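Local atomic coordinates of protein argonaute (Marinitoga piezophila, PDB entry 5I4A), a protein that uses short 5'-hydroxylated guide RNAs to recognise complementary single-stranded DNA or RNA targets and cleave them, probably with two divalent metal ions. Residues A[306-318]-A[404-416]. Sequence-based numbering, arbitrary orientation.
Sequences KQFFEVQKSLKEL and KEKLEDIKPFIIK. With nucleotides of chain B.
L318 meets three side chains of 404-416 through its two methyl branches: CD1 lies 3.6 Å from L407 CD2, the two leucines crossing obliquely, while CD2 meets I410 CG2 tip to tip at 3.9 Å and also touches I415 CG1. V325 of helix 325-333 packs on L318 and I415 as well. I410, the first residue to leave helical torsions after helix 404-409, with positive phi, lays its CD1 methyl against S314 CB, 3.6 Å away. S314 sits where the two backbones come nearest, opposite E408, its CB against the carbonyl of L407; with OG anti to its own carbonyl carbon (chi1 -62°), the hydroxyl can make a weak hydrogen bond to E408 O at 3.1 Å, with L407 O at a similar distance as a possible rival for the proton. One turn earlier, V311 sends CG1 across the stems of K404 and E408 at about right angles, 3.7 Å from E408 CG, and rests on L378 of the central sheet. At the solvent side the contact turns polar. K404, bent at chi3 (75°), brings NZ to a long, weak salt bridge with E310 OE1, reinforced by a water that donates to this carboxylate oxygen and accepts from NZ; the main anionic partner of NZ is D380. On helix 404-409, K406 extends to the guide RNA, where NZ grips A2 of chain B twice, at N7 and at OP1, both 2.8 Å away. A methionine in its place would probably cost the phosphate this positive charge and leave N7 without the donor it has here. F413 and I414 approach the same adenine, I414 over the base and F413 with its ring edge at N1. Helices 312-318 and 404-409, crossing at 62°, thus pack beside the parallel sheet of the Rossmann-like Mid domain, and 404-416 joins this packing to the guide-binding surface.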
loop_
_atom_site.group_PDB
_atom_site.type_symbol
_atom_site.label_atom_id
_atom_site.label_comp_id
_atom_site.label_asym_id
_atom_site.label_seq_id
_atom_site.Cartn_x
_atom_site.Cartn_y
_atom_site.Cartn_z
ATOM N N LYS A 306 3.217 27.250 29.035
ATOM C CA LYS A 306 3.542 26.097 29.870
ATOM C C LYS A 306 4.362 25.073 29.097
ATOM O O LYS A 306 5.385 24.583 29.588
ATOM C CB LYS A 306 2.264 25.453 30.411
ATOM C CG LYS A 306 2.532 24.317 31.388
ATOM C CD LYS A 306 1.529 23.188 31.226
ATOM C CE LYS A 306 0.439 23.247 32.280
ATOM N NZ LYS A 306 -0.500 22.095 32.163
ATOM N N GLN A 307 3.928 24.742 27.878
ATOM C CA GLN A 307 4.659 23.769 27.073
ATOM C C GLN A 307 6.094 24.219 26.838
ATOM O O GLN A 307 7.021 23.402 26.870
ATOM C CB GLN A 307 3.947 23.544 25.742
ATOM C CG GLN A 307 4.627 22.514 24.859
ATOM C CD GLN A 307 4.272 22.683 23.401
ATOM O OE1 GLN A 307 4.530 23.727 22.808
ATOM N NE2 GLN A 307 3.679 21.652 22.812
ATOM N N PHE A 308 6.296 25.519 26.602
ATOM C CA PHE A 308 7.649 26.042 26.443
ATOM C C PHE A 308 8.495 25.744 27.673
ATOM O O PHE A 308 9.621 25.244 27.563
ATOM C CB PHE A 308 7.610 27.548 26.177
ATOM C CG PHE A 308 8.963 28.205 26.233
ATOM C CD1 PHE A 308 9.774 28.245 25.111
ATOM C CD2 PHE A 308 9.429 28.771 27.412
ATOM C CE1 PHE A 308 11.021 28.839 25.160
ATOM C CE2 PHE A 308 10.675 29.364 27.468
ATOM C CZ PHE A 308 11.473 29.400 26.340
ATOM N N PHE A 309 7.967 26.050 28.860
ATOM C CA PHE A 309 8.739 25.838 30.079
ATOM C C PHE A 309 8.957 24.354 30.355
ATOM O O PHE A 309 9.979 23.980 30.940
ATOM C CB PHE A 309 8.050 26.523 31.260
ATOM C CG PHE A 309 8.126 28.025 31.212
ATOM C CD1 PHE A 309 9.348 28.672 31.315
ATOM C CD2 PHE A 309 6.982 28.789 31.068
ATOM C CE1 PHE A 309 9.426 30.052 31.271
ATOM C CE2 PHE A 309 7.051 30.171 31.026
ATOM C CZ PHE A 309 8.274 30.803 31.127
ATOM N N GLU A 310 8.025 23.498 29.925
ATOM C CA GLU A 310 8.207 22.059 30.091
ATOM C C GLU A 310 9.428 21.551 29.335
ATOM O O GLU A 310 10.052 20.568 29.752
ATOM C CB GLU A 310 6.962 21.308 29.622
ATOM C CG GLU A 310 5.711 21.549 30.446
ATOM C CD GLU A 310 4.503 20.829 29.874
ATOM O OE1 GLU A 310 4.672 20.070 28.896
ATOM O OE2 GLU A 310 3.385 21.023 30.397
ATOM N N VAL A 311 9.784 22.199 28.226
ATOM C CA VAL A 311 10.851 21.739 27.349
ATOM C C VAL A 311 12.012 22.724 27.286
ATOM O O VAL A 311 12.893 22.582 26.439
ATOM C CB VAL A 311 10.316 21.443 25.934
ATOM C CG1 VAL A 311 9.200 20.412 25.993
ATOM C CG2 VAL A 311 9.831 22.726 25.274
ATOM N N GLN A 312 12.035 23.719 28.176
ATOM C CA GLN A 312 13.027 24.786 28.074
ATOM C C GLN A 312 14.448 24.253 28.230
ATOM O O GLN A 312 15.364 24.693 27.524
ATOM C CB GLN A 312 12.741 25.864 29.118
ATOM C CG GLN A 312 13.644 27.079 29.016
ATOM C CD GLN A 312 13.369 28.092 30.107
ATOM O OE1 GLN A 312 12.772 27.766 31.132
ATOM N NE2 GLN A 312 13.800 29.329 29.889
ATOM N N LYS A 313 14.652 23.303 29.147
ATOM C CA LYS A 313 15.983 22.732 29.335
ATOM C C LYS A 313 16.478 22.068 28.056
ATOM O O LYS A 313 17.619 22.285 27.629
ATOM C CB LYS A 313 15.969 21.732 30.491
ATOM C CG LYS A 313 17.323 21.104 30.770
ATOM C CD LYS A 313 17.294 20.214 32.001
ATOM C CE LYS A 313 18.672 19.637 32.293
ATOM N NZ LYS A 313 19.161 18.763 31.189
ATOM N N SER A 314 15.625 21.259 27.424
ATOM C CA SER A 314 16.001 20.620 26.168
ATOM C C SER A 314 16.189 21.650 25.060
ATOM O O SER A 314 17.119 21.538 24.253
ATOM C CB SER A 314 14.945 19.591 25.773
ATOM O OG SER A 314 14.847 18.564 26.743
ATOM N N LEU A 315 15.310 22.655 25.002
ATOM C CA LEU A 315 15.481 23.734 24.032
ATOM C C LEU A 315 16.842 24.401 24.181
ATOM O O LEU A 315 17.511 24.697 23.184
ATOM C CB LEU A 315 14.367 24.765 24.192
ATOM C CG LEU A 315 12.965 24.387 23.719
ATOM C CD1 LEU A 315 11.997 25.520 24.019
ATOM C CD2 LEU A 315 12.965 24.059 22.237
ATOM N N LYS A 316 17.267 24.650 25.423
ATOM C CA LYS A 316 18.587 25.227 25.649
ATOM C C LYS A 316 19.686 24.275 25.197
ATOM O O LYS A 316 20.621 24.680 24.498
ATOM C CB LYS A 316 18.766 25.578 27.126
ATOM C CG LYS A 316 17.925 26.741 27.605
ATOM C CD LYS A 316 18.342 27.148 29.006
ATOM C CE LYS A 316 17.766 28.497 29.391
ATOM N NZ LYS A 316 18.525 29.088 30.523
ATOM N N GLU A 317 19.589 23.001 25.592
ATOM C CA GLU A 317 20.603 22.023 25.204
ATOM C C GLU A 317 20.702 21.899 23.688
ATOM O O GLU A 317 21.791 21.692 23.146
ATOM C CB GLU A 317 20.285 20.658 25.819
ATOM C CG GLU A 317 20.441 20.601 27.328
ATOM C CD GLU A 317 20.015 19.264 27.904
ATOM O OE1 GLU A 317 19.346 18.495 27.185
ATOM O OE2 GLU A 317 20.352 18.982 29.075
ATOM N N LEU A 318 19.575 22.023 22.984
ATOM C CA LEU A 318 19.586 21.826 21.541
ATOM C C LEU A 318 20.000 23.087 20.793
ATOM O O LEU A 318 20.763 23.010 19.822
ATOM C CB LEU A 318 18.206 21.361 21.069
ATOM C CG LEU A 318 17.915 19.865 21.237
ATOM C CD1 LEU A 318 16.461 19.571 20.935
ATOM C CD2 LEU A 318 18.827 19.056 20.328
ATOM N N LYS A 404 6.390 16.931 21.420
ATOM C CA LYS A 404 7.064 17.498 22.586
ATOM C C LYS A 404 7.898 16.451 23.312
ATOM O O LYS A 404 9.010 16.741 23.769
ATOM C CB LYS A 404 6.030 18.122 23.530
ATOM C CG LYS A 404 6.272 17.854 25.014
ATOM C CD LYS A 404 5.172 18.455 25.887
ATOM C CE LYS A 404 3.887 17.637 25.827
ATOM N NZ LYS A 404 2.771 18.300 26.562
ATOM N N GLU A 405 7.388 15.217 23.409
ATOM C CA GLU A 405 8.116 14.174 24.127
ATOM C C GLU A 405 9.431 13.825 23.446
ATOM O O GLU A 405 10.398 13.458 24.121
ATOM C CB GLU A 405 7.257 12.915 24.277
ATOM C CG GLU A 405 6.407 12.557 23.072
ATOM C CD GLU A 405 5.024 13.165 23.148
ATOM O OE1 GLU A 405 4.917 14.412 23.164
ATOM O OE2 GLU A 405 4.045 12.392 23.212
ATOM N N LYS A 406 9.490 13.925 22.118
ATOM C CA LYS A 406 10.733 13.628 21.419
ATOM C C LYS A 406 11.741 14.763 21.521
ATOM O O LYS A 406 12.940 14.525 21.342
ATOM C CB LYS A 406 10.445 13.293 19.955
ATOM C CG LYS A 406 9.617 12.027 19.795
ATOM C CD LYS A 406 9.346 11.698 18.337
ATOM C CE LYS A 406 8.479 10.451 18.216
ATOM N NZ LYS A 406 8.369 9.973 16.810
ATOM N N LEU A 407 11.290 15.985 21.807
ATOM C CA LEU A 407 12.222 17.045 22.168
ATOM C C LEU A 407 12.656 16.939 23.623
ATOM O O LEU A 407 13.744 17.402 23.974
ATOM C CB LEU A 407 11.607 18.422 21.909
ATOM C CG LEU A 407 11.702 18.944 20.475
ATOM C CD1 LEU A 407 11.376 20.428 20.417
ATOM C CD2 LEU A 407 13.084 18.673 19.908
ATOM N N GLU A 408 11.833 16.323 24.474
ATOM C CA GLU A 408 12.180 16.220 25.886
ATOM C C GLU A 408 13.335 15.249 26.113
ATOM O O GLU A 408 14.209 15.503 26.950
ATOM C CB GLU A 408 10.956 15.794 26.697
ATOM C CG GLU A 408 9.997 16.926 27.035
ATOM C CD GLU A 408 8.704 16.417 27.643
ATOM O OE1 GLU A 408 8.419 15.209 27.506
ATOM O OE2 GLU A 408 7.975 17.222 28.261
ATOM N N ASP A 409 13.365 14.135 25.377
ATOM C CA ASP A 409 14.345 13.085 25.633
ATOM C C ASP A 409 15.574 13.157 24.737
ATOM O O ASP A 409 16.624 12.627 25.118
ATOM C CB ASP A 409 13.690 11.704 25.498
ATOM C CG ASP A 409 12.939 11.288 26.753
ATOM O OD1 ASP A 409 11.738 11.614 26.867
ATOM O OD2 ASP A 409 13.551 10.640 27.629
ATOM N N ILE A 410 15.467 13.786 23.568
ATOM C CA ILE A 410 16.613 14.100 22.718
ATOM C C ILE A 410 17.397 12.841 22.365
ATOM O O ILE A 410 18.524 12.643 22.834
ATOM C CB ILE A 410 17.524 15.148 23.389
ATOM C CG1 ILE A 410 16.695 16.299 23.955
ATOM C CG2 ILE A 410 18.540 15.714 22.404
ATOM C CD1 ILE A 410 17.533 17.433 24.515
ATOM N N LYS A 411 16.808 11.978 21.544
ATOM C CA LYS A 411 17.561 10.871 20.965
ATOM C C LYS A 411 18.266 11.369 19.710
ATOM O O LYS A 411 17.600 11.876 18.799
ATOM C CB LYS A 411 16.647 9.698 20.642
ATOM C CG LYS A 411 15.885 9.170 21.848
ATOM C CD LYS A 411 15.021 7.975 21.492
ATOM C CE LYS A 411 14.217 7.507 22.695
ATOM N NZ LYS A 411 13.315 6.374 22.357
ATOM N N PRO A 412 19.596 11.269 19.628
ATOM C CA PRO A 412 20.319 11.910 18.514
ATOM C C PRO A 412 19.829 11.516 17.128
ATOM O O PRO A 412 19.725 12.391 16.261
ATOM C CB PRO A 412 21.776 11.479 18.748
ATOM C CG PRO A 412 21.729 10.410 19.815
ATOM C CD PRO A 412 20.513 10.694 20.623
ATOM N N PHE A 413 19.519 10.238 16.889
ATOM C CA PHE A 413 19.088 9.845 15.551
ATOM C C PHE A 413 17.778 10.520 15.166
ATOM O O PHE A 413 17.521 10.746 13.978
ATOM C CB PHE A 413 18.967 8.319 15.449
ATOM C CG PHE A 413 17.767 7.740 16.153
ATOM C CD1 PHE A 413 17.810 7.458 17.508
ATOM C CD2 PHE A 413 16.605 7.451 15.451
ATOM C CE1 PHE A 413 16.714 6.917 18.155
ATOM C CE2 PHE A 413 15.505 6.909 16.093
ATOM C CZ PHE A 413 15.561 6.642 17.448
ATOM N N ILE A 414 16.951 10.871 16.152
ATOM C CA ILE A 414 15.708 11.577 15.862
ATOM C C ILE A 414 15.993 13.023 15.465
ATOM O O ILE A 414 15.453 13.528 14.473
ATOM C CB ILE A 414 14.752 11.492 17.063
ATOM C CG1 ILE A 414 14.272 10.052 17.255
ATOM C CG2 ILE A 414 13.572 12.435 16.881
ATOM C CD1 ILE A 414 13.362 9.858 18.442
ATOM N N ILE A 415 16.848 13.710 16.228
ATOM C CA ILE A 415 17.197 15.087 15.879
ATOM C C ILE A 415 17.935 15.126 14.548
ATOM O O ILE A 415 17.697 16.015 13.720
ATOM C CB ILE A 415 18.022 15.747 17.002
ATOM C CG1 ILE A 415 17.153 16.001 18.232
ATOM C CG2 ILE A 415 18.616 17.069 16.533
ATOM C CD1 ILE A 415 17.201 14.908 19.249
ATOM N N LYS A 416 18.838 14.166 14.319
ATOM C CA LYS A 416 19.512 14.065 13.028
ATOM C C LYS A 416 18.501 13.904 11.899
ATOM O O LYS A 416 18.581 14.588 10.871
ATOM C CB LYS A 416 20.497 12.890 13.039
ATOM C CG LYS A 416 21.711 13.096 13.933
ATOM C CD LYS A 416 22.545 11.825 14.069
ATOM C CE LYS A 416 23.359 11.539 12.815
ATOM N NZ LYS A 416 24.392 10.485 13.046
ATOM P P A B 2 7.259 13.345 15.407
ATOM O OP1 A B 2 6.850 11.936 15.608
ATOM O OP2 A B 2 7.818 14.121 16.542
ATOM O "O5'" A B 2 8.325 13.346 14.225
ATOM C "C5'" A B 2 8.856 14.556 13.702
ATOM C "C4'" A B 2 10.025 14.274 12.798
ATOM O "O4'" A B 2 11.138 13.794 13.598
ATOM C "C3'" A B 2 9.797 13.173 11.773
ATOM O "O3'" A B 2 9.136 13.626 10.605
ATOM C "C2'" A B 2 11.203 12.645 11.530
ATOM O "O2'" A B 2 11.932 13.513 10.676
ATOM C "C1'" A B 2 11.794 12.738 12.933
ATOM N N9 A B 2 11.552 11.505 13.706
ATOM C C8 A B 2 10.656 11.321 14.728
ATOM N N7 A B 2 10.661 10.109 15.231
ATOM C C5 A B 2 11.629 9.451 14.480
ATOM C C6 A B 2 12.118 8.133 14.511
ATOM N N6 A B 2 11.681 7.200 15.363
ATOM N N1 A B 2 13.081 7.801 13.623
ATOM C C2 A B 2 13.520 8.734 12.771
ATOM N N3 A B 2 13.133 10.003 12.650
ATOM C C4 A B 2 12.180 10.299 13.542
HETATM O O HOH W 1 2.330 21.074 27.380
#